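Local coordinates for serine acetyltransferase (Bacteroides vulgatus ATCC 8482, PDB 3F1X), which probably transfers an acetyl group from acetyl-CoA to the hydroxyl of L-serine, the first step in making cysteine, as serine acetyltransferases do, at residues 33-37 / 89-93; 84-88 / 107-113; 155-159 / 188-192; 162-166 / 181-185. All coordinates share one frame; numbering follows the deposited sequence.

Interaction 1 (33-37 / 89-93); sequences GDPLP and AGLCF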
loop_
_atom_site.group_PDB
_atom_site.type_symbol
_atom_site.label_atom_id
_atom_site.label_comp_id
_atom_site.label_asym_id
_atom_site.label_seq_id
_atom_site.Cartn_x
_atom_site.Cartn_y
_atom_site.Cartn_z
ATOM N N GLY A 33 23.951 -14.567 -1.344
ATOM C CA GLY A 33 24.083 -13.444 -0.432
ATOM C C GLY A 33 24.136 -12.092 -1.115
ATOM O O GLY A 33 23.881 -11.062 -0.484
ATOM N N ASP A 34 24.481 -12.081 -2.399
ATOM C CA ASP A 34 24.549 -10.828 -3.132
ATOM C C ASP A 34 23.162 -10.315 -3.475
ATOM O O ASP A 34 22.255 -11.091 -3.787
ATOM C CB ASP A 34 25.347 -10.985 -4.426
ATOM C CG ASP A 34 26.844 -11.017 -4.191
ATOM O OD1 ASP A 34 27.288 -10.676 -3.071
ATOM O OD2 ASP A 34 27.576 -11.371 -5.135
ATOM N N PRO A 35 22.972 -8.989 -3.403
ATOM C CA PRO A 35 21.671 -8.399 -3.724
ATOM C C PRO A 35 21.545 -8.264 -5.240
ATOM O O PRO A 35 22.543 -8.076 -5.935
ATOM C CB PRO A 35 21.729 -7.050 -3.023
ATOM C CG PRO A 35 23.165 -6.671 -3.182
ATOM C CD PRO A 35 23.888 -7.970 -2.858
ATOM N N LEU A 36 20.323 -8.371 -5.747
ATOM C CA LEU A 36 20.085 -8.249 -7.181
ATOM C C LEU A 36 19.453 -6.891 -7.464
ATOM O O LEU A 36 18.804 -6.311 -6.597
ATOM C CB LEU A 36 19.145 -9.359 -7.663
ATOM C CG LEU A 36 19.674 -10.798 -7.625
ATOM C CD1 LEU A 36 18.513 -11.773 -7.703
ATOM C CD2 LEU A 36 20.649 -11.021 -8.771
ATOM N N PRO A 37 19.648 -6.362 -8.675
ATOM C CA PRO A 37 19.065 -5.065 -9.014
ATOM C C PRO A 37 17.555 -5.079 -8.795
ATOM O O PRO A 37 16.876 -6.049 -9.129
ATOM C CB PRO A 37 19.456 -4.894 -10.473
ATOM C CG PRO A 37 20.802 -5.532 -10.508
ATOM C CD PRO A 37 20.554 -6.818 -9.742
ATOM N N ALA A 89 24.662 -3.776 -6.175
ATOM C CA ALA A 89 24.060 -4.885 -6.907
ATOM C C ALA A 89 24.649 -4.979 -8.317
ATOM O O ALA A 89 24.908 -6.072 -8.829
ATOM C CB ALA A 89 22.540 -4.710 -6.977
ATOM N N GLY A 90 24.864 -3.825 -8.940
ATOM C CA GLY A 90 25.431 -3.795 -10.279
ATOM C C GLY A 90 26.834 -4.369 -10.309
ATOM O O GLY A 90 27.149 -5.210 -11.149
ATOM N N LEU A 91 27.680 -3.915 -9.389
ATOM C CA LEU A 91 29.046 -4.403 -9.320
ATOM C C LEU A 91 29.053 -5.917 -9.109
ATOM O O LEU A 91 29.854 -6.623 -9.717
ATOM C CB LEU A 91 29.795 -3.718 -8.176
ATOM C CG LEU A 91 30.094 -2.226 -8.352
ATOM C CD1 LEU A 91 30.500 -1.623 -7.018
ATOM C CD2 LEU A 91 31.190 -2.047 -9.387
ATOM N N CYS A 92 28.155 -6.409 -8.256
ATOM C CA CYS A 92 28.076 -7.842 -7.966
ATOM C C CYS A 92 27.579 -8.673 -9.142
ATOM O O CYS A 92 28.007 -9.812 -9.328
ATOM C CB CYS A 92 27.162 -8.101 -6.759
ATOM S SG CYS A 92 27.854 -7.625 -5.156
ATOM N N PHE A 93 26.668 -8.107 -9.924
ATOM C CA PHE A 93 26.105 -8.810 -11.070
ATOM C C PHE A 93 27.189 -9.173 -12.083
ATOM O O PHE A 93 27.567 -10.335 -12.208
ATOM C CB PHE A 93 25.047 -7.942 -11.745
ATOM C CG PHE A 93 23.974 -8.729 -12.437
ATOM C CD1 PHE A 93 22.901 -9.245 -11.713
ATOM C CD2 PHE A 93 24.038 -8.963 -13.810
ATOM C CE1 PHE A 93 21.899 -9.988 -12.346
ATOM C CE2 PHE A 93 23.043 -9.706 -14.461
ATOM C CZ PHE A 93 21.973 -10.217 -13.724
HETATM O O HOH W 1 27.020 -12.074 -7.645
HETATM O O HOH W 2 23.637 -8.480 -8.539
#
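A89 is the point on which the extended segment 33-37 settles against the last turns of helix 68-93. Its methyl CB lies 3.5 Å from the carbonyl O of P35 and is flanked by two proline rings, P35 through CG and P37 through CD and CG, the P37 CD at 4.0 Å from A89 CB. The P37 ring crosses the F93 ring at about a right angle, with its CD 3.9 Å from F93 CD1. F93 owes this position to its first torsion (chi1 -151°), which swings CG away from the backbone N and lays the ring beside the loop. L36 starts out facing away from the helix, yet its CD2 methyl turns back to the edge of the same ring, 3.9 Å from F93 CE1. At the other end the D34 carboxylate lies alongside C92, D34 CG 3.7 Å from C92 SG.

No direct hydrogen bond joins the segments; two waters do that work. One donates to D34 OD2 and to the carbonyl O of C92, the other to the carbonyl oxygens of P35 and A89, with 2.7 Å from its O to A89 O. H30 adds an edge-to-face ring contact to F93, and G33, D34 and L36 make backbone hydrogen bonds to a second subunit. The arrangement is that of an extended linker laid along the C-terminal end of a helix, at a subunit interface of the N-terminal helical domain.

Interaction 2 (84-88 / 107-113); sequences TEQIL and PCRETAS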
loop_
_atom_site.group_PDB
_atom_site.type_symbol
_atom_site.label_atom_id
_atom_site.label_comp_id
_atom_site.label_asym_id
_atom_site.label_seq_id
_atom_site.Cartn_x
_atom_site.Cartn_y
_atom_site.Cartn_z
ATOM N N THR A 84 23.406 3.590 -3.252
ATOM C CA THR A 84 24.558 2.808 -2.803
ATOM C C THR A 84 24.254 1.320 -2.985
ATOM O O THR A 84 25.051 0.575 -3.548
ATOM C CB THR A 84 24.877 3.080 -1.309
ATOM O OG1 THR A 84 25.286 4.447 -1.142
ATOM C CG2 THR A 84 25.987 2.161 -0.820
ATOM N N GLU A 85 23.075 0.902 -2.540
ATOM C CA GLU A 85 22.677 -0.497 -2.643
ATOM C C GLU A 85 22.564 -0.993 -4.084
ATOM O O GLU A 85 22.986 -2.102 -4.389
ATOM C CB GLU A 85 21.343 -0.710 -1.927
ATOM C CG GLU A 85 20.938 -2.169 -1.760
ATOM C CD GLU A 85 21.887 -2.934 -0.855
ATOM O OE1 GLU A 85 22.302 -2.370 0.180
ATOM O OE2 GLU A 85 22.202 -4.100 -1.171
ATOM N N GLN A 86 22.008 -0.175 -4.973
ATOM C CA GLN A 86 21.836 -0.594 -6.355
ATOM C C GLN A 86 23.157 -0.652 -7.097
ATOM O O GLN A 86 23.368 -1.518 -7.947
ATOM C CB GLN A 86 20.855 0.328 -7.075
ATOM C CG GLN A 86 19.432 0.182 -6.568
ATOM C CD GLN A 86 18.999 -1.271 -6.518
ATOM O OE1 GLN A 86 18.724 -1.817 -5.445
ATOM N NE2 GLN A 86 18.938 -1.906 -7.679
ATOM N N ILE A 87 24.049 0.276 -6.780
ATOM C CA ILE A 87 25.350 0.272 -7.412
ATOM C C ILE A 87 26.065 -1.001 -6.938
ATOM O O ILE A 87 26.751 -1.662 -7.716
ATOM C CB ILE A 87 26.158 1.535 -7.034
ATOM C CG1 ILE A 87 25.553 2.755 -7.739
ATOM C CG2 ILE A 87 27.619 1.348 -7.409
ATOM C CD1 ILE A 87 26.211 4.078 -7.406
ATOM N N LEU A 88 25.883 -1.350 -5.667
ATOM C CA LEU A 88 26.503 -2.560 -5.130
ATOM C C LEU A 88 25.960 -3.782 -5.885
ATOM O O LEU A 88 26.706 -4.709 -6.207
ATOM C CB LEU A 88 26.208 -2.699 -3.635
ATOM C CG LEU A 88 26.836 -3.897 -2.913
ATOM C CD1 LEU A 88 28.349 -3.812 -2.979
ATOM C CD2 LEU A 88 26.381 -3.910 -1.462
ATOM N N PRO A 107 32.859 -6.714 -4.419
ATOM C CA PRO A 107 32.126 -5.475 -4.182
ATOM C C PRO A 107 31.704 -5.190 -2.748
ATOM O O PRO A 107 30.760 -5.787 -2.231
ATOM C CB PRO A 107 30.955 -5.607 -5.136
ATOM C CG PRO A 107 31.636 -6.138 -6.348
ATOM C CD PRO A 107 32.605 -7.189 -5.794
ATOM N N CYS A 108 32.428 -4.281 -2.107
ATOM C CA CYS A 108 32.106 -3.888 -0.746
ATOM C C CYS A 108 31.301 -2.599 -0.859
ATOM O O CYS A 108 31.529 -1.794 -1.763
ATOM C CB CYS A 108 33.388 -3.660 0.062
ATOM S SG CYS A 108 34.560 -2.532 -0.709
ATOM N N ARG A 109 30.345 -2.423 0.043
ATOM C CA ARG A 109 29.499 -1.239 0.041
ATOM C C ARG A 109 30.348 0.029 0.022
ATOM O O ARG A 109 29.934 1.062 -0.499
ATOM C CB ARG A 109 28.608 -1.249 1.280
ATOM C CG ARG A 109 27.658 -0.071 1.393
ATOM C CD ARG A 109 26.754 -0.273 2.587
ATOM N NE ARG A 109 26.119 -1.588 2.527
ATOM C CZ ARG A 109 25.150 -1.913 1.679
ATOM N NH1 ARG A 109 24.690 -1.013 0.817
ATOM N NH2 ARG A 109 24.652 -3.140 1.688
ATOM N N GLU A 110 31.536 -0.068 0.606
ATOM C CA GLU A 110 32.472 1.045 0.674
ATOM C C GLU A 110 32.718 1.620 -0.720
ATOM O O GLU A 110 32.713 2.834 -0.917
ATOM C CB GLU A 110 33.784 0.550 1.282
ATOM C CG GLU A 110 34.929 1.540 1.256
ATOM C CD GLU A 110 36.238 0.905 1.702
ATOM O OE1 GLU A 110 37.293 1.565 1.588
ATOM O OE2 GLU A 110 36.211 -0.257 2.169
ATOM N N THR A 111 32.931 0.733 -1.684
ATOM C CA THR A 111 33.173 1.143 -3.058
ATOM C C THR A 111 31.904 1.746 -3.660
ATOM O O THR A 111 31.952 2.776 -4.330
ATOM C CB THR A 111 33.591 -0.056 -3.929
ATOM O OG1 THR A 111 34.675 -0.749 -3.299
ATOM C CG2 THR A 111 34.024 0.406 -5.309
ATOM N N ALA A 112 30.774 1.095 -3.412
ATOM C CA ALA A 112 29.492 1.545 -3.936
ATOM C C ALA A 112 29.041 2.871 -3.338
ATOM O O ALA A 112 28.459 3.696 -4.034
ATOM C CB ALA A 112 28.424 0.478 -3.691
ATOM N N SER A 113 29.308 3.085 -2.055
ATOM C CA SER A 113 28.878 4.329 -1.421
ATOM C C SER A 113 29.617 5.550 -1.970
ATOM O O SER A 113 29.025 6.616 -2.127
ATOM C CB SER A 113 29.036 4.232 0.102
ATOM O OG SER A 113 30.373 3.961 0.465
#
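Two helices of the N-terminal helical domain, 68-93 and 109-120, pack here where the second one begins; the axes of their short segments approach to 8.2 Å and their directions differ by 117°. A112 sits at the centre. Its CB points into helix 68-93 and meets the carbonyl O of T84 at 3.4 Å, while L88 CB and I87 CG2 close round the same methyl, each 3.9 Å from it. T84 reaches across to the first turn of helix 109-120: its CG2, held opposite the backbone N, touches R109 CG at 3.6 Å and S113 CB a little farther off, and its OG1 is hydrogen-bonded to the carbonyl O of F80 in its own helix.

L88 spreads its two methyls over different partners. CD1 approaches the carbonyl O of P107 at 3.2 Å and also touches the proline CB, whereas CD2 lies over one face of the R109 guanidinium, 3.5 Å above the plane and offset toward the rim. R109 bends at chi3 (-52°), which brings its end back to E85. NH1 and NH2 both donate to the single atom E85 OE1, at 2.8 and 2.9 Å. NH2 arrives on the syn side, near the carboxylate plane, but NH1 comes from well above it, and the carboxylate and guanidinium planes stand 39° apart.

Both N-H...O angles are well short of straight, so this is an end-on salt bridge in which two bent N-H bonds converge on one carboxylate oxygen. The charge of E85 is probably concentrated on OE1 by the shared grip, and L88 CD2 gives the guanidinium an apolar cover beside its ionic edge.

Interaction 3 (155-159 / 188-192); sequences PAIRA and ETGID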
loop_
_atom_site.group_PDB
_atom_site.type_symbol
_atom_site.label_atom_id
_atom_site.label_comp_id
_atom_site.label_asym_id
_atom_site.label_seq_id
_atom_site.Cartn_x
_atom_site.Cartn_y
_atom_site.Cartn_z
ATOM N N PRO A 155 6.993 13.607 -21.858
ATOM C CA PRO A 155 7.724 12.340 -21.782
ATOM C C PRO A 155 9.191 12.435 -22.196
ATOM O O PRO A 155 10.044 11.757 -21.629
ATOM C CB PRO A 155 6.917 11.427 -22.699
ATOM C CG PRO A 155 6.398 12.387 -23.748
ATOM C CD PRO A 155 5.959 13.563 -22.907
ATOM N N ALA A 156 9.479 13.282 -23.176
ATOM C CA ALA A 156 10.841 13.450 -23.663
ATOM C C ALA A 156 11.815 13.874 -22.567
ATOM O O ALA A 156 12.912 13.331 -22.467
ATOM C CB ALA A 156 10.867 14.457 -24.800
ATOM N N ILE A 157 11.419 14.841 -21.746
ATOM C CA ILE A 157 12.290 15.308 -20.675
ATOM C C ILE A 157 12.609 14.182 -19.704
ATOM O O ILE A 157 13.714 14.105 -19.182
ATOM C CB ILE A 157 11.659 16.472 -19.891
ATOM C CG1 ILE A 157 11.431 17.653 -20.826
ATOM C CG2 ILE A 157 12.593 16.907 -18.756
ATOM C CD1 ILE A 157 12.709 18.231 -21.401
ATOM N N ARG A 158 11.634 13.308 -19.478
ATOM C CA ARG A 158 11.812 12.178 -18.581
ATOM C C ARG A 158 12.821 11.194 -19.153
ATOM O O ARG A 158 13.697 10.711 -18.440
ATOM C CB ARG A 158 10.466 11.482 -18.339
ATOM C CG ARG A 158 9.510 12.334 -17.532
ATOM C CD ARG A 158 8.119 11.732 -17.421
ATOM N NE ARG A 158 7.231 12.591 -16.637
ATOM C CZ ARG A 158 5.956 12.317 -16.380
ATOM N NH1 ARG A 158 5.222 13.157 -15.657
ATOM N NH2 ARG A 158 5.411 11.201 -16.849
ATOM N N ALA A 159 12.699 10.902 -20.448
ATOM C CA ALA A 159 13.621 9.976 -21.104
ATOM C C ALA A 159 15.028 10.566 -21.137
ATOM O O ALA A 159 16.001 9.886 -20.822
ATOM C CB ALA A 159 13.145 9.678 -22.525
ATOM N N GLU A 188 8.362 3.523 -20.013
ATOM C CA GLU A 188 7.458 4.616 -19.677
ATOM C C GLU A 188 7.206 5.654 -20.768
ATOM O O GLU A 188 6.177 6.340 -20.744
ATOM C CB GLU A 188 7.952 5.355 -18.423
ATOM C CG GLU A 188 8.104 4.491 -17.171
ATOM C CD GLU A 188 8.372 5.317 -15.916
ATOM O OE1 GLU A 188 7.493 6.124 -15.537
ATOM O OE2 GLU A 188 9.458 5.163 -15.306
ATOM N N THR A 189 8.118 5.780 -21.730
ATOM C CA THR A 189 7.955 6.797 -22.775
ATOM C C THR A 189 8.022 6.325 -24.222
ATOM O O THR A 189 7.653 7.069 -25.128
ATOM C CB THR A 189 9.025 7.898 -22.635
ATOM O OG1 THR A 189 10.313 7.338 -22.934
ATOM C CG2 THR A 189 9.035 8.464 -21.216
ATOM N N GLY A 190 8.506 5.110 -24.440
ATOM C CA GLY A 190 8.631 4.599 -25.789
ATOM C C GLY A 190 9.912 5.103 -26.445
ATOM O O GLY A 190 10.161 4.833 -27.625
ATOM N N ILE A 191 10.726 5.824 -25.675
ATOM C CA ILE A 191 11.998 6.387 -26.138
ATOM C C ILE A 191 13.154 5.537 -25.602
ATOM O O ILE A 191 13.351 5.445 -24.391
ATOM C CB ILE A 191 12.166 7.853 -25.644
ATOM C CG1 ILE A 191 10.982 8.692 -26.100
ATOM C CG2 ILE A 191 13.455 8.454 -26.207
ATOM C CD1 ILE A 191 10.911 10.069 -25.482
ATOM N N ASP A 192 13.910 4.932 -26.517
ATOM C CA ASP A 192 15.027 4.053 -26.166
ATOM C C ASP A 192 16.393 4.648 -26.511
ATOM O O ASP A 192 16.797 4.693 -27.677
ATOM C CB ASP A 192 14.832 2.697 -26.868
ATOM C CG ASP A 192 15.865 1.650 -26.457
ATOM O OD1 ASP A 192 16.278 1.632 -25.281
ATOM O OD2 ASP A 192 16.249 0.824 -27.316
#
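T189 and I191 both close on A159, and this is the tight part of the contact. The A159 methyl packs against the I191 side chain through CB, CG2 and CD1, with 3.7 Å from A159 CB to I191 CD1, and T189 OG1 lies beside it, also 3.7 Å from A159 CB. I191 CD1 also reaches the helix backbone at A156 CA, 3.8 Å away. T189 turns its other branch toward P155: CG2 lies 3.5 Å from the carbonyl O of P155 and 3.9 Å from the CB of that ring.

The hydroxyl of T189 stands between its own backbone N and carbonyl carbon (chi1 68°), and there it serves two backbone groups. It accepts from the N of I191 at 3.2 Å with an angle of 151°, forming an ST turn, and hydrogen-bonds to the carbonyl O of A185. These bonds fix which branch faces A159 and which faces P155, just where G190, with positive phi, takes the chain out of the helix.

The R158 side is much looser. Its CB only grazes T189 CG2, and the extended side chain runs on to give NH1 to the carbonyl O of S152; NH2 remains 5.6 Å from E188 OE1, too far for a salt bridge. On the other flank A156 and I191 both rest on I205 of strand 204-206, so the contact joins the start of helix 155-171 to the exit of helix 177-189, where the chain enters strand 192-193 and the left-handed beta-helix domain.

Interaction 4 (162-166 / 181-185); sequences NYRIA and ITEMA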
loop_
_atom_site.group_PDB
_atom_site.type_symbol
_atom_site.label_atom_id
_atom_site.label_comp_id
_atom_site.label_asym_id
_atom_site.label_seq_id
_atom_site.Cartn_x
_atom_site.Cartn_y
_atom_site.Cartn_z
ATOM N N ASN A 162 16.520 10.511 -17.647
ATOM C CA ASN A 162 16.955 9.156 -17.302
ATOM C C ASN A 162 18.266 8.842 -18.029
ATOM O O ASN A 162 19.191 8.265 -17.450
ATOM C CB ASN A 162 15.893 8.112 -17.696
ATOM C CG ASN A 162 14.815 7.922 -16.629
ATOM O OD1 ASN A 162 14.259 8.889 -16.106
ATOM N ND2 ASN A 162 14.502 6.665 -16.318
ATOM N N TYR A 163 18.331 9.211 -19.305
ATOM C CA TYR A 163 19.534 8.991 -20.104
ATOM C C TYR A 163 20.764 9.671 -19.489
ATOM O O TYR A 163 21.783 9.022 -19.249
ATOM C CB TYR A 163 19.357 9.520 -21.536
ATOM C CG TYR A 163 20.683 9.817 -22.189
ATOM C CD1 TYR A 163 21.544 8.791 -22.560
ATOM C CD2 TYR A 163 21.135 11.129 -22.319
ATOM C CE1 TYR A 163 22.836 9.067 -23.040
ATOM C CE2 TYR A 163 22.420 11.410 -22.790
ATOM C CZ TYR A 163 23.259 10.377 -23.144
ATOM O OH TYR A 163 24.529 10.670 -23.582
ATOM N N ARG A 164 20.682 10.979 -19.251
ATOM C CA ARG A 164 21.830 11.688 -18.681
ATOM C C ARG A 164 22.218 11.135 -17.318
ATOM O O ARG A 164 23.393 11.124 -16.960
ATOM C CB ARG A 164 21.560 13.195 -18.611
ATOM C CG ARG A 164 21.404 13.832 -19.996
ATOM C CD ARG A 164 21.670 15.332 -19.959
ATOM N NE ARG A 164 21.293 16.011 -21.201
ATOM C CZ ARG A 164 21.953 15.909 -22.352
ATOM N NH1 ARG A 164 23.040 15.150 -22.438
ATOM N NH2 ARG A 164 21.525 16.570 -23.417
ATOM N N ILE A 165 21.239 10.656 -16.563
ATOM C CA ILE A 165 21.528 10.071 -15.263
ATOM C C ILE A 165 22.293 8.759 -15.465
ATOM O O ILE A 165 23.312 8.501 -14.805
ATOM C CB ILE A 165 20.225 9.792 -14.481
ATOM C CG1 ILE A 165 19.645 11.105 -13.957
ATOM C CG2 ILE A 165 20.493 8.822 -13.335
ATOM C CD1 ILE A 165 18.267 10.982 -13.367
ATOM N N ALA A 166 21.804 7.950 -16.402
ATOM C CA ALA A 166 22.402 6.661 -16.704
ATOM C C ALA A 166 23.792 6.804 -17.310
ATOM O O ALA A 166 24.690 6.038 -16.983
ATOM C CB ALA A 166 21.487 5.863 -17.647
ATOM N N ILE A 181 18.222 1.687 -16.054
ATOM C CA ILE A 181 17.603 2.996 -16.012
ATOM C C ILE A 181 17.068 3.478 -17.361
ATOM O O ILE A 181 15.969 4.040 -17.411
ATOM C CB ILE A 181 18.583 4.030 -15.394
ATOM C CG1 ILE A 181 18.752 3.706 -13.899
ATOM C CG2 ILE A 181 18.084 5.463 -15.635
ATOM C CD1 ILE A 181 19.664 4.641 -13.123
ATOM N N THR A 182 17.806 3.267 -18.454
ATOM C CA THR A 182 17.292 3.722 -19.746
ATOM C C THR A 182 16.126 2.871 -20.229
ATOM O O THR A 182 15.193 3.391 -20.841
ATOM C CB THR A 182 18.386 3.771 -20.861
ATOM O OG1 THR A 182 19.025 2.492 -20.995
ATOM C CG2 THR A 182 19.417 4.851 -20.541
ATOM N N GLU A 183 16.165 1.569 -19.960
ATOM C CA GLU A 183 15.063 0.706 -20.375
ATOM C C GLU A 183 13.812 1.087 -19.596
ATOM O O GLU A 183 12.691 0.873 -20.061
ATOM C CB GLU A 183 15.406 -0.769 -20.148
ATOM C CG GLU A 183 16.469 -1.284 -21.107
ATOM C CD GLU A 183 16.006 -1.264 -22.556
ATOM O OE1 GLU A 183 16.849 -1.458 -23.455
ATOM O OE2 GLU A 183 14.799 -1.065 -22.800
HETATM N N MSE A 184 14.011 1.651 -18.408
HETATM C CA MSE A 184 12.896 2.089 -17.577
HETATM C C MSE A 184 12.177 3.233 -18.291
HETATM O O MSE A 184 10.943 3.280 -18.335
HETATM C CB MSE A 184 13.411 2.561 -16.216
HETATM C CG MSE A 184 12.772 1.863 -15.033
HETATM SE SE MSE A 184 13.495 2.510 -13.357
HETATM C CE MSE A 184 12.590 4.224 -13.303
ATOM N N ALA A 185 12.958 4.159 -18.842
ATOM C CA ALA A 185 12.407 5.293 -19.584
ATOM C C ALA A 185 11.783 4.751 -20.869
ATOM O O ALA A 185 10.744 5.223 -21.312
ATOM C CB ALA A 185 13.513 6.292 -19.927
#
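N162 points its amide across to helix 177-189, and ND2 donates to the carbonyl O of I181 over 3.2 Å. The bond is nearly straight, with an N-H...O angle of 170°, and the acceptor lies close to the amide plane; seen from the carbonyl, however, the donor is tilted 35° from the plane. The torsion that sets CG beside the backbone N directs the amide this way. The N162 side chain is also held by packing, its CB meeting the methyl CB of A185 at 3.7 Å. Separately, I181 CG2 comes within 3.5 Å of the backbone carbonyl O of N162. The other end of the amide, OD1, has a weak hydrogen bond from R50 NH1, so both halves have partners.

One turn along, A166 presents its CB to two branched residues. T182 CG2 touches it at 3.7 Å and I181 CG2 at 4.0 Å, the isoleucine methyl thus bridging N162 and A166. I165 adds a lighter contact, CG2 to I181 CD1.

The two helices run almost exactly antiparallel, 175° between the segment directions, with axes 8.8 Å apart, a close approach suited to the small A166 and A185. Helix 39-53 lies over one flank, where V46 touches both N162 and the selenomethionine M184, and A49 touches I165. P195, just beyond strand 192-193, packs on A166 and T182, and Y163 reaches that strand through I193.

Overall arrangement
The four contacts form two touching pairs. Interactions 1 and 2 share helix 68-93, with centres 9 Å apart; P35 CG lies 3.4 Å from E85 OE2, and C92 SG is 3.7 Å from P107 CB, so loop 33-37 and segment 107-113 grip the same helix end. Interactions 3 and 4 likewise have centres 9 Å apart and share helices 155-171 and 177-189, interaction 4 lying within the hairpin whose far end is interaction 3. A159 CA meets A185 CB at 3.9 Å. The pairs do not touch: their closest approach, between interactions 2 and 4, is about 8 Å between nearest atoms. Interaction 3 contains D192, which starts the first strand of the beta-helix, and interactions 1 and 3 both contact a second subunit.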